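Local coordinates for protein ceramide very long chain fatty acid hydroxylase SCS7 (Saccharomyces cerevisiae, PDB 4ZR1) that hydroxylates the very long chain fatty acids of sphingolipids, postulated to act at C-2 of the acyl chain of dihydroceramides and phytoceramides, probably through a dimetal centre, at residues 162-165 / 166-169; 71-74 / 75-79; 238-241 / 242-246. All coordinates share one frame; numbering follows the deposited sequence.

Contact 1: residues 162-165 / 166-169; sequences ESNI and AFAT
Phe167 lays its ring beneath the backbone of Ser163, whose carbonyl oxygen sits over the ring centre, and its own N-H bonds to that same oxygen (Phe167 N to Ser163 O, 3.2 Å). With CG anti to its carbonyl carbon (chi1 -53°), the phenyl is sent back toward the preceding turn. There the amide of Asn164 slants past the ring, OD1 lying 3.7 Å from Phe167 CD2, the two planes 57° apart; its ND2 bonds Ser67 O. Ser163 is the N-cap of helix 164-179: its OG takes weak bonds from the backbone N-H groups of Ile165 and Ala166, the latter at 3.4 Å from OG to Ala166 N. A short hydroxyl side chain suits this place because it can fold back over the first turn, whose amides lack earlier carbonyl partners. Ala166 is small enough to let its methyl rest 3.9 Å from Ser163 CB, and it also touches Leu160 and Pro161. Ile165 contributes mainly its carbonyl oxygen, which accepts both Thr169 N at 3.2 Å and the hydroxyl Thr169 OG1 at 2.7 Å. Ahead of the cap, Glu162 brings OE1 to the rim of the Phe167 ring while hydrogen-bonding the N-H of Lys71.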
ATOM      1  N   GLU A 162       5.787  18.276  10.918  1.00 97.80           N
ATOM      2  CA  GLU A 162       4.785  19.261  10.538  1.00 92.41           C
ATOM      3  C   GLU A 162       5.208  19.898   9.225  1.00 92.86           C
ATOM      4  O   GLU A 162       5.559  21.073   9.171  1.00 98.10           O
ATOM      5  CB  GLU A 162       4.603  20.310  11.632  1.00 81.95           C
ATOM      6  CG  GLU A 162       3.973  19.753  12.908  1.00 88.46           C
ATOM      7  CD  GLU A 162       2.499  19.415  12.731  1.00 95.27           C
ATOM      8  OE1 GLU A 162       1.932  19.780  11.677  1.00101.14           O
ATOM      9  OE2 GLU A 162       1.904  18.787  13.639  1.00 90.34           O
ATOM     10  N   SER A 163       5.181  19.085   8.172  1.00 88.57           N
ATOM     11  CA  SER A 163       5.634  19.487   6.849  1.00 85.39           C
ATOM     12  C   SER A 163       4.683  19.024   5.759  1.00 90.74           C
ATOM     13  O   SER A 163       4.200  17.892   5.781  1.00 96.76           O
ATOM     14  CB  SER A 163       7.030  18.932   6.571  1.00 87.51           C
ATOM     15  OG  SER A 163       7.394  19.154   5.221  1.00 92.80           O
ATOM     16  N   ASN A 164       4.425  19.900   4.795  1.00 86.74           N
ATOM     17  CA  ASN A 164       3.607  19.527   3.658  1.00 75.97           C
ATOM     18  C   ASN A 164       4.350  18.574   2.722  1.00 78.36           C
ATOM     19  O   ASN A 164       3.743  17.682   2.132  1.00 83.99           O
ATOM     20  CB  ASN A 164       3.139  20.770   2.897  1.00 75.79           C
ATOM     21  CG  ASN A 164       2.058  21.529   3.637  1.00 78.88           C
ATOM     22  OD1 ASN A 164       1.398  20.987   4.521  1.00 91.10           O
ATOM     23  ND2 ASN A 164       1.848  22.778   3.257  1.00 77.40           N
ATOM     24  N   ILE A 165       5.663  18.750   2.593  1.00 85.48           N
ATOM     25  CA  ILE A 165       6.454  17.869   1.735  1.00 88.51           C
ATOM     26  C   ILE A 165       6.461  16.448   2.302  1.00 87.13           C
ATOM     27  O   ILE A 165       6.588  15.476   1.553  1.00 85.69           O
ATOM     28  CB  ILE A 165       7.910  18.372   1.570  1.00 85.19           C
ATOM     29  CG1 ILE A 165       7.927  19.790   1.015  1.00 81.23           C
ATOM     30  CG2 ILE A 165       8.705  17.459   0.638  1.00 74.01           C
ATOM     31  CD1 ILE A 165       9.323  20.306   0.753  1.00 84.90           C
ATOM     32  N   ALA A 166       6.310  16.330   3.619  1.00 80.85           N
ATOM     33  CA  ALA A 166       6.246  15.017   4.259  1.00 77.50           C
ATOM     34  C   ALA A 166       4.893  14.359   4.004  1.00 78.23           C
ATOM     35  O   ALA A 166       4.821  13.172   3.685  1.00 82.92           O
ATOM     36  CB  ALA A 166       6.510  15.131   5.761  1.00 80.79           C
ATOM     37  N   PHE A 167       3.823  15.137   4.137  1.00 79.78           N
ATOM     38  CA  PHE A 167       2.471  14.635   3.895  1.00 80.73           C
ATOM     39  C   PHE A 167       2.309  14.188   2.434  1.00 74.77           C
ATOM     40  O   PHE A 167       1.585  13.241   2.143  1.00 68.11           O
ATOM     41  CB  PHE A 167       1.414  15.702   4.223  1.00 88.18           C
ATOM     42  CG  PHE A 167       1.534  16.303   5.603  1.00 86.18           C
ATOM     43  CD1 PHE A 167       2.125  15.607   6.641  1.00 85.27           C
ATOM     44  CD2 PHE A 167       1.037  17.575   5.855  1.00 88.53           C
ATOM     45  CE1 PHE A 167       2.228  16.169   7.903  1.00 90.95           C
ATOM     46  CE2 PHE A 167       1.133  18.140   7.113  1.00 86.82           C
ATOM     47  CZ  PHE A 167       1.729  17.437   8.138  1.00 90.17           C
ATOM     48  N   ALA A 168       2.971  14.882   1.514  1.00 68.58           N
ATOM     49  CA  ALA A 168       2.836  14.556   0.099  1.00 69.85           C
ATOM     50  C   ALA A 168       3.595  13.268  -0.220  1.00 73.34           C
ATOM     51  O   ALA A 168       3.156  12.457  -1.045  1.00 82.13           O
ATOM     52  CB  ALA A 168       3.331  15.724  -0.773  1.00 55.17           C
ATOM     53  N   THR A 169       4.728  13.085   0.454  1.00 70.52           N
ATOM     54  CA  THR A 169       5.531  11.871   0.327  1.00 73.91           C
ATOM     55  C   THR A 169       4.773  10.668   0.867  1.00 77.69           C
ATOM     56  O   THR A 169       4.732   9.607   0.243  1.00 74.56           O
ATOM     57  CB  THR A 169       6.864  11.995   1.087  1.00 70.34           C
ATOM     58  OG1 THR A 169       7.558  13.172   0.654  1.00 67.66           O
ATOM     59  CG2 THR A 169       7.739  10.759   0.851  1.00 61.88           C
TER

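Contact 2: residues 71-74 / 75-79; sequences KDFY and VDQIH
Tyr74 and Ile78 each carry their gamma carbon (CG and CG1) anti to the backbone N (chi1 166° and -159°), a choice that swings both side chains the same way off helix 71-78 and lays them side by side. Ile78 CB then lies over one face of the Tyr74 ring toward its rim, 4.1 Å from CE1. A beta-branched aliphatic residue suits this spot, since its bulk near the backbone can pack against a ring one turn earlier. Val75 crosses the same tyrosine at about a right angle, CG1 standing 4.0 Å from Tyr74 CD2, while its other methyl, CG2, packs on the carbonyl of Asp72. The i to i+4 bonding of an alpha helix underlies all this: Val75 N reaches Lys71 O at 3.0 Å and Ile78 N reaches Tyr74 O at 2.9 Å. His79 turns its ring back so that ND1 donates to Val75 O at 2.7 Å in the plane of both groups, and Ile78 CG2 lies over one face of that ring, toward its rim. That bond fixes the rotation of the imidazole, which meets the zinc ligands His155 and His178. Lys71 NZ forms salt bridges with Asp72 OD2, its hydrogen bond weak, and with Asp158. Helix 71-78 lies on helix 164-179, where Tyr74 OH bonds His170 ND1 and Ile78 touches Phe171; it also meets strand 289-290, with Phe73 edge-to-face against Tyr289.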
ATOM      1  N   LYS A  71      -0.083  17.886  11.226  1.00 85.38           N
ATOM      2  CA  LYS A  71       0.133  16.456  11.029  1.00 84.56           C
ATOM      3  C   LYS A  71      -1.004  15.568  11.526  1.00 87.27           C
ATOM      4  O   LYS A  71      -1.451  14.676  10.812  1.00 94.80           O
ATOM      5  CB  LYS A  71       1.435  16.046  11.714  1.00 88.80           C
ATOM      6  CG  LYS A  71       1.712  14.557  11.715  1.00 91.67           C
ATOM      7  CD  LYS A  71       2.142  14.091  13.098  1.00 90.58           C
ATOM      8  CE  LYS A  71       0.971  14.064  14.052  1.00 93.05           C
ATOM      9  NZ  LYS A  71       1.353  13.657  15.433  1.00 97.65           N
ATOM     10  N   ASP A  72      -1.474  15.808  12.744  1.00 88.73           N
ATOM     11  CA  ASP A  72      -2.493  14.946  13.332  1.00 98.69           C
ATOM     12  C   ASP A  72      -3.783  14.948  12.520  1.00 94.53           C
ATOM     13  O   ASP A  72      -4.501  13.951  12.480  1.00 92.85           O
ATOM     14  CB  ASP A  72      -2.782  15.363  14.774  1.00104.17           C
ATOM     15  CG  ASP A  72      -1.778  14.796  15.753  1.00108.81           C
ATOM     16  OD1 ASP A  72      -1.939  13.624  16.144  1.00114.83           O
ATOM     17  OD2 ASP A  72      -0.830  15.513  16.132  1.00116.38           O
ATOM     18  N   PHE A  73      -4.065  16.068  11.866  1.00 96.04           N
ATOM     19  CA  PHE A  73      -5.274  16.196  11.066  1.00 89.97           C
ATOM     20  C   PHE A  73      -5.121  15.478   9.732  1.00 93.11           C
ATOM     21  O   PHE A  73      -6.030  14.773   9.279  1.00 96.08           O
ATOM     22  CB  PHE A  73      -5.602  17.662  10.841  1.00 86.24           C
ATOM     23  CG  PHE A  73      -6.806  17.886   9.975  1.00 91.05           C
ATOM     24  CD1 PHE A  73      -8.059  17.468  10.394  1.00 91.54           C
ATOM     25  CD2 PHE A  73      -6.685  18.530   8.743  1.00 79.59           C
ATOM     26  CE1 PHE A  73      -9.177  17.679   9.606  1.00 89.92           C
ATOM     27  CE2 PHE A  73      -7.797  18.745   7.946  1.00 81.17           C
ATOM     28  CZ  PHE A  73      -9.048  18.319   8.378  1.00 87.48           C
ATOM     29  N   TYR A  74      -3.964  15.657   9.107  1.00 86.64           N
ATOM     30  CA  TYR A  74      -3.665  14.954   7.870  1.00 78.03           C
ATOM     31  C   TYR A  74      -3.750  13.429   8.037  1.00 83.36           C
ATOM     32  O   TYR A  74      -4.364  12.750   7.207  1.00 80.90           O
ATOM     33  CB  TYR A  74      -2.278  15.338   7.355  1.00 70.98           C
ATOM     34  CG  TYR A  74      -1.805  14.399   6.285  1.00 77.84           C
ATOM     35  CD1 TYR A  74      -2.271  14.513   4.976  1.00 77.17           C
ATOM     36  CD2 TYR A  74      -0.927  13.366   6.584  1.00 76.02           C
ATOM     37  CE1 TYR A  74      -1.853  13.633   3.988  1.00 74.50           C
ATOM     38  CE2 TYR A  74      -0.505  12.480   5.607  1.00 79.01           C
ATOM     39  CZ  TYR A  74      -0.968  12.616   4.313  1.00 78.40           C
ATOM     40  OH  TYR A  74      -0.542  11.728   3.353  1.00 74.72           O
ATOM     41  N   VAL A  75      -3.135  12.891   9.098  1.00 86.90           N
ATOM     42  CA  VAL A  75      -3.105  11.438   9.295  1.00 82.81           C
ATOM     43  C   VAL A  75      -4.489  10.918   9.657  1.00 79.81           C
ATOM     44  O   VAL A  75      -4.862   9.822   9.265  1.00 82.91           O
ATOM     45  CB  VAL A  75      -2.087  10.986  10.393  1.00 79.80           C
ATOM     46  CG1 VAL A  75      -0.690  11.462  10.061  1.00 76.54           C
ATOM     47  CG2 VAL A  75      -2.489  11.477  11.765  1.00104.58           C
ATOM     48  N   ASP A  76      -5.260  11.714  10.384  1.00 89.10           N
ATOM     49  CA  ASP A  76      -6.589  11.285  10.776  1.00 91.03           C
ATOM     50  C   ASP A  76      -7.506  11.239   9.567  1.00 94.89           C
ATOM     51  O   ASP A  76      -8.408  10.414   9.481  1.00 95.95           O
ATOM     52  CB  ASP A  76      -7.169  12.220  11.835  1.00 89.25           C
ATOM     53  CG  ASP A  76      -8.483  11.715  12.392  1.00 98.45           C
ATOM     54  OD1 ASP A  76      -9.547  12.133  11.885  1.00100.37           O
ATOM     55  OD2 ASP A  76      -8.449  10.879  13.324  1.00101.37           O
ATOM     56  N   GLN A  77      -7.260  12.131   8.621  1.00 99.24           N
ATOM     57  CA  GLN A  77      -8.204  12.336   7.538  1.00 89.17           C
ATOM     58  C   GLN A  77      -7.892  11.488   6.308  1.00 80.20           C
ATOM     59  O   GLN A  77      -8.805  11.012   5.634  1.00 79.41           O
ATOM     60  CB  GLN A  77      -8.238  13.818   7.176  1.00 82.86           C
ATOM     61  CG  GLN A  77      -9.616  14.332   6.854  1.00 88.36           C
ATOM     62  CD  GLN A  77     -10.562  14.252   8.010  1.00 89.17           C
ATOM     63  OE1 GLN A  77     -10.165  14.370   9.170  1.00 90.39           O
ATOM     64  NE2 GLN A  77     -11.830  14.029   7.704  1.00 91.64           N
ATOM     65  N   ILE A  78      -6.604  11.301   6.028  1.00 77.79           N
ATOM     66  CA  ILE A  78      -6.156  10.548   4.854  1.00 83.47           C
ATOM     67  C   ILE A  78      -6.497   9.056   4.949  1.00 89.33           C
ATOM     68  O   ILE A  78      -6.626   8.384   3.925  1.00 87.95           O
ATOM     69  CB  ILE A  78      -4.628  10.694   4.639  1.00 81.62           C
ATOM     70  CG1 ILE A  78      -4.245  10.375   3.196  1.00 70.72           C
ATOM     71  CG2 ILE A  78      -3.848   9.795   5.601  1.00 82.26           C
ATOM     72  CD1 ILE A  78      -4.770  11.364   2.190  1.00 67.45           C
ATOM     73  N   HIS A  79      -6.645   8.546   6.176  1.00 91.20           N
ATOM     74  CA  HIS A  79      -6.959   7.135   6.393  1.00 82.50           C
ATOM     75  C   HIS A  79      -8.464   6.900   6.557  1.00 78.80           C
ATOM     76  O   HIS A  79      -8.905   5.778   6.787  1.00 74.94           O
ATOM     77  CB  HIS A  79      -6.214   6.591   7.618  1.00 80.15           C
ATOM     78  CG  HIS A  79      -4.723   6.642   7.493  1.00 83.96           C
ATOM     79  ND1 HIS A  79      -3.956   7.598   8.121  1.00 83.99           N
ATOM     80  CD2 HIS A  79      -3.856   5.858   6.806  1.00 75.24           C
ATOM     81  CE1 HIS A  79      -2.682   7.403   7.830  1.00 77.61           C
ATOM     82  NE2 HIS A  79      -2.593   6.358   7.029  1.00 71.82           N
TER

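Contact 3: residues 238-241 / 242-246; sequences SKLP and PFMRK. With BOG (octyl beta-D-glucopyranoside), chain G; BOG (octyl beta-D-glucopyranoside), chain F.
Arg245 grips Leu240 side-on, with NH1 and NE both donating to the one carbonyl oxygen: NH1 lies 2.6 Å and NE 3.0 Å from Leu240 O. The oxygen sits at the edge of the guanidinium, so both N-H groups can converge on it. A bend at chi3 (-65°) turns the otherwise extended arginine chain back toward the loop, and Pro242 CG rests over one face of the guanidinium. Arginine suits the place because its long arm carries NE and NH1 donors side by side, which can share one acceptor, at the cost of bent bonds. On the apolar side Leu240 CD1 meets the methyl CE of Met244 at 3.9 Å, the two side chains crossing at a slant, while its other branch, CD2, touches the octyl chain of a bound octyl glucoside at C1' (3.8 Å). With an alanine at Leu240 both branches are gone, which would probably leave the Met244 methyl and this detergent chain without their shared partner. Next along the chain, the carbonyl oxygen of Pro241 accepts Met244 N at 3.0 Å. The proline ring lies alongside Phe243, with Pro241 CB 3.7 Å from Phe243 CE1. Phe243 O in turn accepts O3 of a second octyl glucoside at 3.2 Å. Further out, Leu240 packs on Phe234 and Leu235 and Met244 on Cys231, all of helix 211-236. This is a short proline-rich connection between two helices that carry zinc ligands: His232 and His236 on one, and on the other His251, His254 and His255, an HxxHH histidine box.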
ATOM      1  N   SER A 238     -11.584  -8.138  -6.325  1.00 95.89           N
ATOM      2  CA  SER A 238     -11.890  -9.484  -6.789  1.00 99.63           C
ATOM      3  C   SER A 238     -12.558 -10.385  -5.759  1.00101.29           C
ATOM      4  O   SER A 238     -12.188 -10.379  -4.585  1.00104.95           O
ATOM      5  CB  SER A 238     -10.608 -10.162  -7.270  1.00 98.31           C
ATOM      6  OG  SER A 238     -10.828 -11.544  -7.464  1.00100.78           O
ATOM      7  N   LYS A 239     -13.539 -11.163  -6.209  1.00106.38           N
ATOM      8  CA  LYS A 239     -14.039 -12.280  -5.416  1.00114.88           C
ATOM      9  C   LYS A 239     -13.044 -13.431  -5.581  1.00114.52           C
ATOM     10  O   LYS A 239     -12.914 -14.027  -6.646  1.00126.68           O
ATOM     11  CB  LYS A 239     -15.465 -12.682  -5.830  1.00119.23           C
ATOM     12  CG  LYS A 239     -15.652 -13.117  -7.281  1.00122.34           C
ATOM     13  CD  LYS A 239     -16.969 -13.854  -7.465  1.00128.03           C
ATOM     14  CE  LYS A 239     -16.732 -15.316  -7.826  1.00130.46           C
ATOM     15  NZ  LYS A 239     -17.978 -16.132  -7.769  1.00130.39           N
ATOM     16  N   LEU A 240     -12.301 -13.713  -4.526  1.00103.34           N
ATOM     17  CA  LEU A 240     -11.201 -14.655  -4.637  1.00101.19           C
ATOM     18  C   LEU A 240     -11.665 -16.084  -4.378  1.00105.68           C
ATOM     19  O   LEU A 240     -12.740 -16.295  -3.810  1.00106.57           O
ATOM     20  CB  LEU A 240     -10.095 -14.265  -3.661  1.00 91.78           C
ATOM     21  CG  LEU A 240      -9.528 -12.870  -3.894  1.00 86.31           C
ATOM     22  CD1 LEU A 240      -8.751 -12.433  -2.677  1.00 90.70           C
ATOM     23  CD2 LEU A 240      -8.639 -12.862  -5.136  1.00 85.98           C
ATOM     24  N   PRO A 241     -10.867 -17.073  -4.815  1.00102.03           N
ATOM     25  CA  PRO A 241     -11.122 -18.450  -4.384  1.00 98.11           C
ATOM     26  C   PRO A 241     -11.149 -18.525  -2.861  1.00105.31           C
ATOM     27  O   PRO A 241     -10.468 -17.736  -2.204  1.00114.32           O
ATOM     28  CB  PRO A 241      -9.943 -19.239  -4.977  1.00 90.64           C
ATOM     29  CG  PRO A 241      -8.965 -18.213  -5.471  1.00 92.39           C
ATOM     30  CD  PRO A 241      -9.773 -17.000  -5.796  1.00100.30           C
ATOM     31  N   PRO A 242     -11.944 -19.449  -2.307  1.00102.97           N
ATOM     32  CA  PRO A 242     -12.219 -19.569  -0.870  1.00102.61           C
ATOM     33  C   PRO A 242     -11.000 -19.487   0.052  1.00 92.60           C
ATOM     34  O   PRO A 242     -11.093 -18.867   1.114  1.00 89.95           O
ATOM     35  CB  PRO A 242     -12.864 -20.949  -0.771  1.00105.11           C
ATOM     36  CG  PRO A 242     -13.581 -21.089  -2.065  1.00106.42           C
ATOM     37  CD  PRO A 242     -12.709 -20.432  -3.093  1.00101.58           C
ATOM     38  N   PHE A 243      -9.880 -20.090  -0.331  1.00 84.40           N
ATOM     39  CA  PHE A 243      -8.749 -20.171   0.585  1.00 88.67           C
ATOM     40  C   PHE A 243      -8.108 -18.796   0.827  1.00 97.49           C
ATOM     41  O   PHE A 243      -7.476 -18.579   1.860  1.00105.95           O
ATOM     42  CB  PHE A 243      -7.712 -21.189   0.080  1.00 79.55           C
ATOM     43  CG  PHE A 243      -6.976 -20.767  -1.157  1.00 83.17           C
ATOM     44  CD1 PHE A 243      -7.532 -20.958  -2.412  1.00 88.53           C
ATOM     45  CD2 PHE A 243      -5.708 -20.206  -1.067  1.00 80.93           C
ATOM     46  CE1 PHE A 243      -6.846 -20.575  -3.559  1.00 85.55           C
ATOM     47  CE2 PHE A 243      -5.015 -19.820  -2.209  1.00 81.35           C
ATOM     48  CZ  PHE A 243      -5.586 -20.008  -3.456  1.00 82.92           C
ATOM     49  N   MET A 244      -8.298 -17.864  -0.103  1.00 96.59           N
ATOM     50  CA  MET A 244      -7.789 -16.500   0.066  1.00 98.28           C
ATOM     51  C   MET A 244      -8.847 -15.554   0.613  1.00 98.94           C
ATOM     52  O   MET A 244      -8.544 -14.431   1.006  1.00 99.48           O
ATOM     53  CB  MET A 244      -7.254 -15.944  -1.259  1.00 84.91           C
ATOM     54  CG  MET A 244      -5.824 -16.351  -1.564  1.00 76.73           C
ATOM     55  SD  MET A 244      -5.301 -15.833  -3.204  1.00135.79           S
ATOM     56  CE  MET A 244      -5.268 -14.058  -3.023  1.00 97.81           C
ATOM     57  N   ARG A 245     -10.085 -16.028   0.641  1.00 99.51           N
ATOM     58  CA  ARG A 245     -11.240 -15.202   0.968  1.00 90.92           C
ATOM     59  C   ARG A 245     -11.146 -14.575   2.365  1.00 97.86           C
ATOM     60  O   ARG A 245     -11.647 -13.479   2.597  1.00115.78           O
ATOM     61  CB  ARG A 245     -12.507 -16.048   0.837  1.00 86.88           C
ATOM     62  CG  ARG A 245     -13.766 -15.273   0.552  1.00101.54           C
ATOM     63  CD  ARG A 245     -14.833 -16.161  -0.085  1.00104.81           C
ATOM     64  NE  ARG A 245     -14.449 -16.654  -1.407  1.00104.15           N
ATOM     65  CZ  ARG A 245     -15.250 -17.376  -2.189  1.00117.65           C
ATOM     66  NH1 ARG A 245     -14.838 -17.786  -3.382  1.00119.98           N
ATOM     67  NH2 ARG A 245     -16.472 -17.686  -1.781  1.00125.35           N
ATOM     68  N   LYS A 246     -10.486 -15.267   3.285  1.00 93.22           N
ATOM     69  CA  LYS A 246     -10.326 -14.786   4.654  1.00 92.27           C
ATOM     70  C   LYS A 246      -9.120 -13.872   4.805  1.00 90.91           C
ATOM     71  O   LYS A 246      -9.025 -13.108   5.766  1.00 93.95           O
ATOM     72  CB  LYS A 246     -10.215 -15.965   5.622  1.00 98.33           C
ATOM     73  CG  LYS A 246     -11.551 -16.349   6.230  1.00114.63           C
ATOM     74  CD  LYS A 246     -11.665 -17.835   6.545  1.00118.46           C
ATOM     75  CE  LYS A 246     -13.017 -18.361   6.059  1.00124.33           C
ATOM     76  NZ  LYS A 246     -13.155 -19.830   6.258  1.00132.38           N
TER
HETATM   77  C1  BOG G 405      -9.421 -14.060 -10.186  1.00148.48           C
HETATM   78  O1  BOG G 405      -8.346 -13.484  -9.482  1.00136.50           O
HETATM   79  C2  BOG G 405     -10.680 -13.287  -9.867  1.00154.34           C
HETATM   80  O2  BOG G 405     -10.947 -13.414  -8.493  1.00156.60           O
HETATM   81  C3  BOG G 405     -11.855 -13.836 -10.642  1.00158.43           C
HETATM   82  O3  BOG G 405     -12.947 -12.957 -10.501  1.00158.19           O
HETATM   83  C4  BOG G 405     -11.492 -13.988 -12.102  1.00160.25           C
HETATM   84  O4  BOG G 405     -12.498 -14.731 -12.751  1.00161.57           O
HETATM   85  C5  BOG G 405     -10.183 -14.735 -12.207  1.00156.81           C
HETATM   86  O5  BOG G 405      -9.174 -13.990 -11.570  1.00152.94           O
HETATM   87  C6  BOG G 405      -9.824 -14.963 -13.660  1.00155.46           C
HETATM   88  O6  BOG G 405     -10.299 -13.892 -14.446  1.00154.59           O
HETATM   89  C1' BOG G 405      -7.762 -14.297  -8.491  1.00125.23           C
HETATM   90  C2' BOG G 405      -6.326 -13.860  -8.297  1.00120.36           C
HETATM   91  C3' BOG G 405      -5.697 -14.589  -7.131  1.00116.95           C
HETATM   92  C4' BOG G 405      -4.203 -14.698  -7.349  1.00114.96           C
HETATM   93  C5' BOG G 405      -3.552 -13.342  -7.200  1.00109.10           C
HETATM   94  C6' BOG G 405      -2.345 -13.480  -6.296  1.00106.76           C
HETATM   95  C7' BOG G 405      -1.126 -13.885  -7.098  1.00 96.29           C
HETATM   96  C8' BOG G 405       0.074 -13.880  -6.181  1.00 88.34           C
HETATM   97  C1  BOG F 404      -1.317 -18.875   3.191  1.00108.17           C
HETATM   98  O1  BOG F 404      -0.355 -18.213   2.411  1.00 94.20           O
HETATM   99  C2  BOG F 404      -2.642 -18.927   2.439  1.00107.72           C
HETATM  100  O2  BOG F 404      -3.224 -17.641   2.294  1.00 96.43           O
HETATM  101  C3  BOG F 404      -3.633 -19.796   3.183  1.00112.91           C
HETATM  102  O3  BOG F 404      -4.719 -20.094   2.335  1.00106.76           O
HETATM  103  C4  BOG F 404      -3.008 -21.083   3.681  1.00120.94           C
HETATM  104  O4  BOG F 404      -3.875 -21.664   4.630  1.00121.92           O
HETATM  105  C5  BOG F 404      -1.661 -20.835   4.332  1.00123.17           C
HETATM  106  O5  BOG F 404      -0.816 -20.170   3.431  1.00118.61           O
HETATM  107  C6  BOG F 404      -1.012 -22.162   4.676  1.00125.72           C
HETATM  108  O6  BOG F 404      -1.265 -22.516   6.021  1.00125.91           O
HETATM  109  C1' BOG F 404       0.913 -18.059   3.012  1.00 81.37           C
HETATM  110  C2' BOG F 404       1.812 -17.384   1.998  1.00 75.11           C
HETATM  111  C3' BOG F 404       3.045 -16.789   2.637  1.00 79.32           C
HETATM  112  C4' BOG F 404       4.110 -16.603   1.572  1.00 77.42           C
HETATM  113  C5' BOG F 404       3.573 -15.717   0.465  1.00 89.51           C
HETATM  114  C6' BOG F 404       4.375 -15.932  -0.803  1.00 91.29           C
HETATM  115  C7' BOG F 404       4.337 -14.686  -1.659  1.00 86.25           C
HETATM  116  C8' BOG F 404       5.007 -13.547  -0.925  1.00 77.40           C

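Contacts 1 and 2 belong together: their centres are 11 Å apart, and helix 71-78 packs on the start of helix 164-179, with the Tyr74 and Phe167 rings stacked across the joint. Contact 2 is the buried one, rich in aromatic side chains and close to zinc ligands; contact 1 is partly buried, and its chemistry is that of a helix N-terminus, a serine N-cap beside one buried ring. Contact 3 stands apart, about 25 Å from contact 1 and 19 Å from contact 2 between nearest atoms. Also partly buried, it differs in depending on prolines, an arginine gripping a backbone carbonyl, and detergent molecules against its surface.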